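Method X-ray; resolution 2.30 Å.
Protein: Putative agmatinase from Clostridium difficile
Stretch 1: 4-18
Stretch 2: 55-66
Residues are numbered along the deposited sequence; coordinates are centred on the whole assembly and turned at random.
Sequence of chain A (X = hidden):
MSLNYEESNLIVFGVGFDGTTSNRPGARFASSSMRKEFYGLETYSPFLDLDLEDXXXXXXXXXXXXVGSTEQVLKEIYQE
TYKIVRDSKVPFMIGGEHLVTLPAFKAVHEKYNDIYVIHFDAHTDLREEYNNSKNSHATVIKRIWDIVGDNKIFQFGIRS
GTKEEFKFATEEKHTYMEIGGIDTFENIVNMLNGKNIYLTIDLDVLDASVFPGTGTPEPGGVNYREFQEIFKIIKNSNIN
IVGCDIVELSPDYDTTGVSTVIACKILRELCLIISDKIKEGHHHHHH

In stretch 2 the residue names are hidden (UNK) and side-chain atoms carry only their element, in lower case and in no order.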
ATOM      1  N   ASN A   4      17.832  14.290  -1.816  1.00 43.18           N
ATOM      2  CA  ASN A   4      17.281  15.645  -1.513  1.00 42.49           C
ATOM      3  C   ASN A   4      15.875  15.782  -2.093  1.00 39.91           C
ATOM      4  O   ASN A   4      15.574  15.256  -3.166  1.00 37.28           O
ATOM      5  CB  ASN A   4      18.194  16.732  -2.090  1.00 46.41           C
ATOM      6  CG  ASN A   4      17.773  18.138  -1.675  1.00 50.28           C
ATOM      7  OD1 ASN A   4      16.694  18.617  -2.039  1.00 52.04           O
ATOM      8  ND2 ASN A   4      18.628  18.806  -0.908  1.00 51.00           N
ATOM      9  N   TYR A   5      15.025  16.500  -1.370  1.00 37.84           N
ATOM     10  CA  TYR A   5      13.637  16.704  -1.760  1.00 36.62           C
ATOM     11  C   TYR A   5      13.414  17.271  -3.161  1.00 36.55           C
ATOM     12  O   TYR A   5      12.794  16.625  -4.006  1.00 34.30           O
ATOM     13  CB  TYR A   5      12.952  17.611  -0.743  1.00 35.18           C
ATOM     14  CG  TYR A   5      11.456  17.701  -0.911  1.00 35.47           C
ATOM     15  CD1 TYR A   5      10.624  16.669  -0.480  1.00 34.79           C
ATOM     16  CD2 TYR A   5      10.868  18.824  -1.494  1.00 35.45           C
ATOM     17  CE1 TYR A   5       9.243  16.754  -0.621  1.00 34.78           C
ATOM     18  CE2 TYR A   5       9.486  18.919  -1.641  1.00 34.25           C
ATOM     19  CZ  TYR A   5       8.682  17.882  -1.201  1.00 34.04           C
ATOM     20  OH  TYR A   5       7.321  17.981  -1.325  1.00 32.08           O
ATOM     21  N   GLU A   6      13.914  18.478  -3.404  1.00 38.04           N
ATOM     22  CA  GLU A   6      13.726  19.135  -4.692  1.00 39.38           C
ATOM     23  C   GLU A   6      14.184  18.342  -5.911  1.00 38.41           C
ATOM     24  O   GLU A   6      13.581  18.446  -6.978  1.00 37.60           O
ATOM     25  CB  GLU A   6      14.412  20.508  -4.697  1.00 43.67           C
ATOM     26  CG  GLU A   6      15.935  20.466  -4.623  1.00 50.87           C
ATOM     27  CD  GLU A   6      16.577  21.797  -4.999  1.00 54.44           C
ATOM     28  OE1 GLU A   6      16.393  22.246  -6.154  1.00 56.07           O
ATOM     29  OE2 GLU A   6      17.265  22.395  -4.141  1.00 55.89           O
ATOM     30  N   GLU A   7      15.235  17.545  -5.764  1.00 37.60           N
ATOM     31  CA  GLU A   7      15.747  16.778  -6.895  1.00 37.12           C
ATOM     32  C   GLU A   7      15.019  15.469  -7.190  1.00 34.11           C
ATOM     33  O   GLU A   7      15.001  15.016  -8.332  1.00 33.41           O
ATOM     34  CB  GLU A   7      17.232  16.474  -6.694  1.00 39.94           C
ATOM     35  CG  GLU A   7      18.092  17.697  -6.429  1.00 46.80           C
ATOM     36  CD  GLU A   7      19.574  17.371  -6.418  1.00 50.47           C
ATOM     37  OE1 GLU A   7      20.131  17.087  -7.502  1.00 51.21           O
ATOM     38  OE2 GLU A   7      20.182  17.389  -5.322  1.00 53.37           O
ATOM     39  N   SER A   8      14.418  14.867  -6.172  1.00 31.90           N
ATOM     40  CA  SER A   8      13.734  13.587  -6.351  1.00 29.07           C
ATOM     41  C   SER A   8      12.273  13.699  -6.776  1.00 27.93           C
ATOM     42  O   SER A   8      11.585  14.658  -6.432  1.00 26.88           O
ATOM     43  CB  SER A   8      13.823  12.771  -5.059  1.00 29.04           C
ATOM     44  OG  SER A   8      15.169  12.565  -4.662  1.00 28.84           O
ATOM     45  N   ASN A   9      11.810  12.708  -7.535  1.00 26.48           N
ATOM     46  CA  ASN A   9      10.425  12.669  -7.990  1.00 25.90           C
ATOM     47  C   ASN A   9       9.600  11.755  -7.083  1.00 24.31           C
ATOM     48  O   ASN A   9       8.373  11.841  -7.051  1.00 23.32           O
ATOM     49  CB  ASN A   9      10.343  12.168  -9.435  1.00 28.41           C
ATOM     50  CG  ASN A   9      11.046  13.089 -10.415  1.00 31.11           C
ATOM     51  OD1 ASN A   9      10.784  14.292 -10.453  1.00 31.36           O
ATOM     52  ND2 ASN A   9      11.943  12.526 -11.219  1.00 32.56           N
ATOM     53  N   LEU A  10      10.282  10.881  -6.349  1.00 22.31           N
ATOM     54  CA  LEU A  10       9.619   9.952  -5.438  1.00 20.19           C
ATOM     55  C   LEU A  10      10.045  10.267  -4.004  1.00 19.87           C
ATOM     56  O   LEU A  10      11.238  10.253  -3.680  1.00 19.14           O
ATOM     57  CB  LEU A  10       9.996   8.512  -5.793  1.00 20.90           C
ATOM     58  CG  LEU A  10       9.330   7.363  -5.025  1.00 21.77           C
ATOM     59  CD1 LEU A  10       7.814   7.408  -5.211  1.00 17.68           C
ATOM     60  CD2 LEU A  10       9.894   6.032  -5.525  1.00 20.72           C
ATOM     61  N   ILE A  11       9.064  10.558  -3.156  1.00 18.47           N
ATOM     62  CA  ILE A  11       9.314  10.894  -1.759  1.00 17.69           C
ATOM     63  C   ILE A  11       8.766   9.788  -0.860  1.00 18.92           C
ATOM     64  O   ILE A  11       7.549   9.603  -0.745  1.00 18.99           O
ATOM     65  CB  ILE A  11       8.637  12.231  -1.383  1.00 18.81           C
ATOM     66  CG1 ILE A  11       9.019  13.311  -2.405  1.00 18.50           C
ATOM     67  CG2 ILE A  11       9.043  12.648   0.030  1.00 18.01           C
ATOM     68  CD1 ILE A  11      10.512  13.576  -2.516  1.00 17.78           C
ATOM     69  N   VAL A  12       9.682   9.062  -0.230  1.00 16.88           N
ATOM     70  CA  VAL A  12       9.354   7.953   0.656  1.00 16.55           C
ATOM     71  C   VAL A  12       9.350   8.419   2.104  1.00 17.70           C
ATOM     72  O   VAL A  12      10.305   9.046   2.562  1.00 20.31           O
ATOM     73  CB  VAL A  12      10.401   6.824   0.537  1.00 15.64           C
ATOM     74  CG1 VAL A  12      10.004   5.654   1.410  1.00 13.05           C
ATOM     75  CG2 VAL A  12      10.558   6.405  -0.915  1.00 10.99           C
ATOM     76  N   PHE A  13       8.279   8.112   2.827  1.00 17.07           N
ATOM     77  CA  PHE A  13       8.202   8.503   4.227  1.00 17.02           C
ATOM     78  C   PHE A  13       7.448   7.447   5.015  1.00 17.00           C
ATOM     79  O   PHE A  13       6.612   6.719   4.470  1.00 18.34           O
ATOM     80  CB  PHE A  13       7.554   9.896   4.375  1.00 15.69           C
ATOM     81  CG  PHE A  13       6.102   9.952   3.988  1.00 16.14           C
ATOM     82  CD1 PHE A  13       5.107   9.872   4.959  1.00 16.00           C
ATOM     83  CD2 PHE A  13       5.729  10.100   2.654  1.00 16.69           C
ATOM     84  CE1 PHE A  13       3.756   9.940   4.611  1.00 14.28           C
ATOM     85  CE2 PHE A  13       4.383  10.167   2.291  1.00 16.46           C
ATOM     86  CZ  PHE A  13       3.394  10.087   3.273  1.00 17.87           C
ATOM     87  N   GLY A  14       7.772   7.347   6.298  1.00 15.72           N
ATOM     88  CA  GLY A  14       7.125   6.365   7.140  1.00 15.51           C
ATOM     89  C   GLY A  14       6.064   6.975   8.024  1.00 16.27           C
ATOM     90  O   GLY A  14       6.123   8.160   8.356  1.00 14.37           O
ATOM     91  N   VAL A  15       5.085   6.154   8.386  1.00 17.96           N
ATOM     92  CA  VAL A  15       3.986   6.564   9.253  1.00 18.99           C
ATOM     93  C   VAL A  15       3.768   5.434  10.248  1.00 19.40           C
ATOM     94  O   VAL A  15       3.017   4.491   9.972  1.00 18.69           O
ATOM     95  CB  VAL A  15       2.674   6.780   8.462  1.00 20.91           C
ATOM     96  CG1 VAL A  15       1.549   7.150   9.420  1.00 22.21           C
ATOM     97  CG2 VAL A  15       2.861   7.875   7.419  1.00 20.87           C
ATOM     98  N   GLY A  16       4.448   5.527  11.388  1.00 18.81           N
ATOM     99  CA  GLY A  16       4.328   4.508  12.415  1.00 19.62           C
ATOM    100  C   GLY A  16       3.086   4.725  13.258  1.00 18.87           C
ATOM    101  O   GLY A  16       3.162   5.192  14.401  1.00 16.79           O
ATOM    102  N   PHE A  17       1.941   4.374  12.687  1.00 17.35           N
ATOM    103  CA  PHE A  17       0.663   4.534  13.362  1.00 18.33           C
ATOM    104  C   PHE A  17      -0.185   3.267  13.299  1.00 18.00           C
ATOM    105  O   PHE A  17      -0.318   2.658  12.240  1.00 19.50           O
ATOM    106  CB  PHE A  17      -0.117   5.686  12.712  1.00 17.52           C
ATOM    107  CG  PHE A  17      -1.543   5.799  13.179  1.00 18.32           C
ATOM    108  CD1 PHE A  17      -1.841   6.370  14.413  1.00 18.23           C
ATOM    109  CD2 PHE A  17      -2.588   5.329  12.390  1.00 18.84           C
ATOM    110  CE1 PHE A  17      -3.152   6.475  14.855  1.00 17.05           C
ATOM    111  CE2 PHE A  17      -3.912   5.429  12.822  1.00 20.02           C
ATOM    112  CZ  PHE A  17      -4.195   6.004  14.058  1.00 18.86           C
ATOM    113  N   ASP A  18      -0.749   2.871  14.439  1.00 18.07           N
ATOM    114  CA  ASP A  18      -1.638   1.709  14.494  1.00 18.65           C
ATOM    115  C   ASP A  18      -2.750   1.978  15.502  1.00 18.90           C
ATOM    116  O   ASP A  18      -3.296   1.064  16.114  1.00 17.87           O
ATOM    117  CB  ASP A  18      -0.886   0.417  14.858  1.00 18.54           C
ATOM    118  CG  ASP A  18      -0.060   0.539  16.123  1.00 19.66           C
ATOM    119  OD1 ASP A  18      -0.508   1.183  17.094  1.00 19.66           O
ATOM    120  OD2 ASP A  18       1.044  -0.041  16.148  1.00 21.96           O
ATOM    121  N   UNK A  55      18.639   6.546  -9.702  1.00 24.93           N
ATOM    122  CA  UNK A  55      17.515   7.450  -9.509  1.00 26.53           C
ATOM    123  C   UNK A  55      17.608   8.412  -8.340  1.00 27.04           C
ATOM    124  O   UNK A  55      18.374   8.214  -7.395  1.00 27.67           O
ATOM    125  c   UNK A  55      16.227   6.634  -9.360  1.00 25.02           C
ATOM    126  c   UNK A  55      16.176   3.281 -11.169  1.00 23.75           C
ATOM    127  c   UNK A  55      15.728   5.965 -11.742  1.00 23.31           C
ATOM    128  c   UNK A  55      16.272   4.241 -10.165  1.00 23.96           C
ATOM    129  c   UNK A  55      15.858   3.676 -12.460  1.00 24.16           C
ATOM    130  c   UNK A  55      16.054   5.595 -10.437  1.00 24.60           C
ATOM    131  o   UNK A  55      15.794   2.737 -13.463  1.00 28.16           O
ATOM    132  c   UNK A  55      15.630   5.013 -12.754  1.00 23.63           C
ATOM    133  N   UNK A  56      16.803   9.463  -8.423  1.00 27.71           N
ATOM    134  CA  UNK A  56      16.730  10.453  -7.370  1.00 28.45           C
ATOM    135  C   UNK A  56      15.507  10.124  -6.527  1.00 28.20           C
ATOM    136  O   UNK A  56      14.366  10.366  -6.929  1.00 27.22           O
ATOM    137  o   UNK A  56      18.907  12.487  -7.822  1.00 30.58           O
ATOM    138  c   UNK A  56      16.608  11.856  -7.958  1.00 29.81           C
ATOM    139  n   UNK A  56      17.922  12.622  -9.837  1.00 31.56           N
ATOM    140  c   UNK A  56      17.914  12.352  -8.537  1.00 31.62           C
ATOM    141  N   UNK A  57      15.761   9.541  -5.365  1.00 27.57           N
ATOM    142  CA  UNK A  57      14.702   9.176  -4.440  1.00 26.67           C
ATOM    143  C   UNK A  57      15.002   9.827  -3.102  1.00 25.63           C
ATOM    144  O   UNK A  57      16.123   9.764  -2.603  1.00 24.77           O
ATOM    145  c   UNK A  57      14.624   7.648  -4.260  1.00 25.13           C
ATOM    146  c   UNK A  57      14.356   6.985  -5.617  1.00 23.36           C
ATOM    147  c   UNK A  57      13.525   7.296  -3.264  1.00 23.71           C
ATOM    148  c   UNK A  57      14.519   5.472  -5.610  1.00 23.82           C
ATOM    149  N   UNK A  58      13.997  10.465  -2.523  1.00 27.42           N
ATOM    150  CA  UNK A  58      14.185  11.126  -1.245  1.00 26.32           C
ATOM    151  C   UNK A  58      13.672  10.285  -0.093  1.00 25.77           C
ATOM    152  O   UNK A  58      12.559   9.757  -0.144  1.00 26.15           O
ATOM    153  c   UNK A  58      13.473  12.480  -1.236  1.00 25.95           C
ATOM    154  s   UNK A  58      13.521  13.319   0.372  1.00 26.56           S
ATOM    155  N   UNK A  59      14.501  10.152   0.938  1.00 25.96           N
ATOM    156  CA  UNK A  59      14.135   9.414   2.145  1.00 26.03           C
ATOM    157  C   UNK A  59      13.741  10.492   3.148  1.00 25.24           C
ATOM    158  O   UNK A  59      14.601  11.060   3.823  1.00 23.70           O
ATOM    159  o   UNK A  59      14.056   8.358   4.704  1.00 24.64           O
ATOM    160  o   UNK A  59      15.733   6.987   4.403  1.00 26.73           O
ATOM    161  c   UNK A  59      15.327   8.621   2.697  1.00 25.41           C
ATOM    162  c   UNK A  59      15.015   7.939   4.025  1.00 25.96           C
ATOM    163  N   UNK A  60      12.447  10.776   3.238  1.00 24.88           N
ATOM    164  CA  UNK A  60      11.961  11.800   4.155  1.00 28.10           C
ATOM    165  C   UNK A  60      11.908  11.341   5.606  1.00 26.86           C
ATOM    166  O   UNK A  60      11.606  12.128   6.496  1.00 28.28           O
ATOM    167  c   UNK A  60      11.394  15.871   2.720  1.00 41.88           C
ATOM    168  c   UNK A  60       9.159  15.827   3.611  1.00 43.13           C
ATOM    169  c   UNK A  60      10.463  13.772   3.521  1.00 38.67           C
ATOM    170  c   UNK A  60       9.288  14.454   3.847  1.00 41.10           C
ATOM    171  c   UNK A  60      10.573  12.272   3.716  1.00 32.30           C
ATOM    172  c   UNK A  60      11.511  14.502   2.957  1.00 38.91           C
ATOM    173  o   UNK A  60      10.086  17.879   2.791  1.00 44.06           O
ATOM    174  c   UNK A  60      10.215  16.528   3.045  1.00 43.72           C
ATOM    175  N   UNK A  61      12.210  10.069   5.846  1.00 24.60           N
ATOM    176  CA  UNK A  61      12.169   9.552   7.199  1.00 23.30           C
ATOM    177  C   UNK A  61      10.743   9.365   7.698  1.00 23.61           C
ATOM    178  O   UNK A  61       9.799   9.274   6.910  1.00 20.15           O
ATOM    179  N   UNK A  62      10.582   9.315   9.015  1.00 23.71           N
ATOM    180  CA  UNK A  62       9.263   9.133   9.595  1.00 24.18           C
ATOM    181  C   UNK A  62       8.552  10.448   9.867  1.00 26.05           C
ATOM    182  O   UNK A  62       9.161  11.432  10.302  1.00 25.60           O
ATOM    183  o   UNK A  62      10.591   6.396  11.537  1.00 25.74           O
ATOM    184  c   UNK A  62       9.866   6.920  10.663  1.00 25.37           C
ATOM    185  o   UNK A  62       9.529   6.334   9.609  1.00 24.50           O
ATOM    186  c   UNK A  62       9.353   8.327  10.891  1.00 23.92           C
ATOM    187  N   UNK A  63       7.253  10.456   9.591  1.00 24.91           N
ATOM    188  CA  UNK A  63       6.430  11.628   9.816  1.00 24.77           C
ATOM    189  C   UNK A  63       6.169  11.739  11.311  1.00 25.85           C
ATOM    190  O   UNK A  63       5.803  10.757  11.959  1.00 25.72           O
ATOM    191  c   UNK A  63       4.549  13.932   8.893  1.00 22.24           C
ATOM    192  c   UNK A  63       4.050  12.558   9.360  1.00 24.54           C
ATOM    193  c   UNK A  63       2.756  12.176   8.658  1.00 23.22           C
ATOM    194  c   UNK A  63       5.103  11.485   9.074  1.00 23.57           C
ATOM    195  N   UNK A  64       6.371  12.928  11.865  1.00 26.13           N
ATOM    196  CA  UNK A  64       6.132  13.127  13.286  1.00 28.39           C
ATOM    197  C   UNK A  64       4.625  13.210  13.449  1.00 26.67           C
ATOM    198  O   UNK A  64       3.979  14.040  12.823  1.00 28.56           O
ATOM    199  o   UNK A  64       6.574  16.632  16.474  1.00 44.25           O
ATOM    200  c   UNK A  64       6.784  14.426  13.767  1.00 31.40           C
ATOM    201  c   UNK A  64       7.302  15.935  15.734  1.00 41.52           C
ATOM    202  o   UNK A  64       8.442  16.297  15.362  1.00 43.69           O
ATOM    203  c   UNK A  64       6.776  14.585  15.278  1.00 37.95           C
ATOM    204  N   UNK A  65       4.058  12.342  14.275  1.00 27.04           N
ATOM    205  CA  UNK A  65       2.618  12.354  14.471  1.00 26.36           C
ATOM    206  C   UNK A  65       2.216  12.476  15.932  1.00 27.46           C
ATOM    207  O   UNK A  65       2.933  12.027  16.825  1.00 25.95           O
ATOM    208  c   UNK A  65       2.186  11.040  12.369  1.00 23.34           C
ATOM    209  c   UNK A  65       2.563   9.843  14.554  1.00 22.84           C
ATOM    210  c   UNK A  65       1.955   8.536  14.073  1.00 17.75           C
ATOM    211  c   UNK A  65       1.969  11.084  13.886  1.00 24.75           C
ATOM    212  N   UNK A  66       1.066  13.102  16.165  1.00 27.72           N
ATOM    213  CA  UNK A  66       0.559  13.274  17.515  1.00 28.87           C
ATOM    214  C   UNK A  66       0.109  11.921  18.049  1.00 30.95           C
ATOM    215  O   UNK A  66      -0.058  10.964  17.286  1.00 31.96           O
ATOM    216  c   UNK A  66      -0.618  14.250  17.520  1.00 27.12           C
ATOM    217  o   UNK A  66      -0.198  15.556  17.171  1.00 25.85           O
TER
HETATM  218  O   HOH W   1      13.680  11.617  -9.332  1.00 33.24           O
HETATM  219  O   HOH W   2       5.984   7.966  11.920  1.00 24.20           O

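Position 55 has one carbon leading to a six-carbon ring that bears an oxygen. It does not touch stretch 1. It is Tyr 55.

Position 56 has two carbons, the second carrying one oxygen and one nitrogen. Its CB lies 3.6 Å from Glu 7 O. The amide on a two-carbon chain makes this Asn 56.

Position 57 has four carbons, forked at the first, with one arm two carbons long. A branch carbon sits 3.9 Å from Val 12 CG2. This is Ile 57, and that carbon is CG2.

Position 58 has one carbon and one sulfur. Its CB packs 3.4 Å from Ile 11 CD1, and the sulfur is 3.9 Å from Tyr 5 N. It is Cys 58.

Position 59 has two carbons, the second carrying two oxygens. Its CA-to-CB bond points to the same face of the sheet as that of Val 12. It is Asp 59. Its OD1 accepts a bond from the backbone N of position 61, at 2.8 Å.

Position 60 has one carbon, then a six-carbon ring bearing one oxygen. Ile 11 CG2 lies over one face of the ring. This is Tyr 60. Its CE1 is 3.4 Å from Tyr 5 CD1; the ring planes are nearly parallel but slid apart, so they barely overlap.

Position 61 has no side-chain atoms. Its phi is positive, at 74°, which favours glycine. It is Gly 61.

Position 62 has two carbons, the second carrying two oxygens. One oxygen is 3.4 Å from Gly 14 CA. It is Asp 62, and the oxygen is OD1. A CB on Gly 14 would clash with it.

Position 63 has four carbons, forked at the second. Its CB is 4.4 Å from Phe 13 CD1. It is Leu 63.

Position 64 has three carbons, the third carrying two oxygens. Its CA-to-CB bond points away from stretch 1. It is Glu 64.

Position 65 has four carbons, forked at the first, with one longer arm. The end of that arm is 3.8 Å from Phe 17 CB. It is Ile 65.

Position 66 has one carbon and one oxygen, and makes no contact with stretch 1. It is Ser 66.

Backbone hydrogen bonds hold the parallel strands in register, from Cys 58 N to Leu 10 O (3.0 Å) through to Leu 63 N to Gly 14 O (2.8 Å). Apolar side chains pack beside this ladder: Ile 11 on Cys 58 and Tyr 60, Val 12 on Ile 57. Water 1 bridges Asn 9 N and Asn 56 O; water 2 bridges Gly 16 N and Leu 63 O.

Stretch 2 (55-66) YNICDYGDLEIS
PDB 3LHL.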